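PDB 1T6S: segregation and condensation protein B from Chlorobium tepidum TLS, which probably takes part in chromosome partitioning as the ScpB subunit of a bacterial SMC condensin complex, and is built from winged-helix domains. Local coordinates for residues S39-Q42 with E43-E47. Residues are numbered along the deposited sequence; the frame is centred on the assembly and turned at random.
With NO3 (nitrate ion), chain H.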
loop_
_atom_site.group_PDB
_atom_site.type_symbol
_atom_site.label_atom_id
_atom_site.label_comp_id
_atom_site.label_asym_id
_atom_site.label_seq_id
_atom_site.Cartn_x
_atom_site.Cartn_y
_atom_site.Cartn_z
ATOM N N SER A 39 -20.811 -19.135 -26.253
ATOM C CA SER A 39 -22.243 -18.972 -26.206
ATOM C C SER A 39 -22.867 -19.996 -25.256
ATOM O O SER A 39 -23.782 -19.676 -24.487
ATOM C CB SER A 39 -22.815 -19.131 -27.614
ATOM O OG SER A 39 -24.164 -18.727 -27.626
ATOM N N GLU A 40 -22.370 -21.229 -25.306
ATOM C CA GLU A 40 -22.877 -22.285 -24.432
ATOM C C GLU A 40 -22.619 -21.947 -22.965
ATOM O O GLU A 40 -23.479 -22.169 -22.118
ATOM C CB GLU A 40 -22.233 -23.641 -24.788
ATOM C CG GLU A 40 -22.617 -24.795 -23.848
ATOM C CD GLU A 40 -21.859 -26.090 -24.129
ATOM O OE1 GLU A 40 -20.772 -26.042 -24.745
ATOM O OE2 GLU A 40 -22.342 -27.170 -23.720
ATOM N N LEU A 41 -21.449 -21.378 -22.666
ATOM C CA LEU A 41 -21.113 -21.037 -21.281
ATOM C C LEU A 41 -22.028 -19.953 -20.731
ATOM O O LEU A 41 -22.486 -20.024 -19.589
ATOM C CB LEU A 41 -19.663 -20.557 -21.173
ATOM C CG LEU A 41 -18.875 -20.901 -19.900
ATOM C CD1 LEU A 41 -17.848 -19.814 -19.636
ATOM C CD2 LEU A 41 -19.792 -21.059 -18.698
ATOM N N GLN A 42 -22.279 -18.933 -21.540
ATOM C CA GLN A 42 -23.139 -17.839 -21.112
ATOM C C GLN A 42 -24.561 -18.330 -20.870
ATOM O O GLN A 42 -25.250 -17.839 -19.974
ATOM C CB GLN A 42 -23.145 -16.731 -22.167
ATOM C CG GLN A 42 -23.971 -15.524 -21.761
ATOM C CD GLN A 42 -23.496 -14.927 -20.440
ATOM O OE1 GLN A 42 -22.352 -14.479 -20.317
ATOM N NE2 GLN A 42 -24.376 -14.929 -19.444
ATOM N N GLU A 43 -24.987 -19.299 -21.684
ATOM C CA GLU A 43 -26.326 -19.898 -21.591
ATOM C C GLU A 43 -26.462 -20.690 -20.292
ATOM O O GLU A 43 -27.533 -20.730 -19.692
ATOM C CB GLU A 43 -26.552 -20.821 -22.796
ATOM C CG GLU A 43 -27.980 -20.924 -23.291
ATOM C CD GLU A 43 -28.073 -21.474 -24.727
ATOM O OE1 GLU A 43 -27.728 -22.669 -24.949
ATOM O OE2 GLU A 43 -28.486 -20.701 -25.635
ATOM N N ALA A 44 -25.376 -21.330 -19.861
ATOM C CA ALA A 44 -25.402 -22.105 -18.622
ATOM C C ALA A 44 -25.461 -21.123 -17.461
ATOM O O ALA A 44 -26.176 -21.336 -16.485
ATOM C CB ALA A 44 -24.153 -22.980 -18.521
ATOM N N VAL A 45 -24.704 -20.038 -17.575
ATOM C CA VAL A 45 -24.686 -19.022 -16.541
ATOM C C VAL A 45 -26.066 -18.377 -16.432
ATOM O O VAL A 45 -26.532 -18.116 -15.329
ATOM C CB VAL A 45 -23.617 -17.956 -16.851
ATOM C CG1 VAL A 45 -23.784 -16.750 -15.943
ATOM C CG2 VAL A 45 -22.237 -18.566 -16.672
ATOM N N ASP A 46 -26.717 -18.124 -17.573
ATOM C CA ASP A 46 -28.062 -17.532 -17.570
ATOM C C ASP A 46 -29.041 -18.420 -16.805
ATOM O O ASP A 46 -29.857 -17.915 -16.034
ATOM C CB ASP A 46 -28.601 -17.330 -18.999
ATOM C CG ASP A 46 -27.843 -16.262 -19.779
ATOM O OD1 ASP A 46 -27.202 -15.385 -19.169
ATOM O OD2 ASP A 46 -27.905 -16.290 -21.028
ATOM N N GLU A 47 -28.965 -19.734 -17.021
ATOM C CA GLU A 47 -29.857 -20.666 -16.328
ATOM C C GLU A 47 -29.675 -20.583 -14.812
ATOM O O GLU A 47 -30.658 -20.534 -14.067
ATOM C CB GLU A 47 -29.630 -22.111 -16.809
ATOM C CG GLU A 47 -30.490 -23.141 -16.063
ATOM C CD GLU A 47 -30.584 -24.501 -16.763
ATOM O OE1 GLU A 47 -30.039 -24.649 -17.887
ATOM O OE2 GLU A 47 -31.220 -25.426 -16.180
HETATM N N NO3 H . -24.006 -12.319 -17.144
HETATM O O1 NO3 H . -25.106 -12.324 -17.719
HETATM O O2 NO3 H . -23.485 -11.250 -16.983
HETATM O O3 NO3 H . -23.558 -13.386 -16.802
#
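From Ser-39 through Asp-46 the chain makes regular alpha-helical turns, the N-H groups of Glu-43, Ala-44, Val-45 and Asp-46 each bonding to the carbonyl oxygen four residues back; the bond from Asp-46 N to Gln-42 O is 2.8 Å. One turn apart, the side chains of Gln-42 and Asp-46 meet at about a right angle. NE2 of Gln-42 donates to Asp-46 OD1 at 2.9 Å (N-H...O 151°); OD1 lies close to the amide plane, but NE2 reaches it from above the carboxylate plane. The glutamine gets there by leaving the backbone with CG anti to N (chi1 -177°) and then bending at chi2 (57°), which turns NE2 toward the carboxylate of Asp-46. NE2 also gives a nearly straight bond to O3 of a nitrate ion at 3.2 Å, while OE1 accepts from Tyr-68 OH, so both ends of the amide have partners, which is consistent with the modelled flip. The nitrate, probably from the crystallisation liquor, is held as well by Ala-63 N, and Val-45 CG1 lies 3.5 Å from its O3. This is helix 38-55 of the N-terminal winged-helix domain, and the hairpin of strands 59-64 and 67-72 is the wing. A leucine in place of Gln-42 would probably leave Asp-46 OD1 and Tyr-68 OH without their amide partner and take from the nitrate its hydrogen bond to the side-chain amide. On the buried side, Leu-41 CD2 packs against Val-45 CG2 at 4.0 Å, both side chains touching Tyr-68, while Ala-44 touches Leu-9 and Leu-12 of helix 2-18.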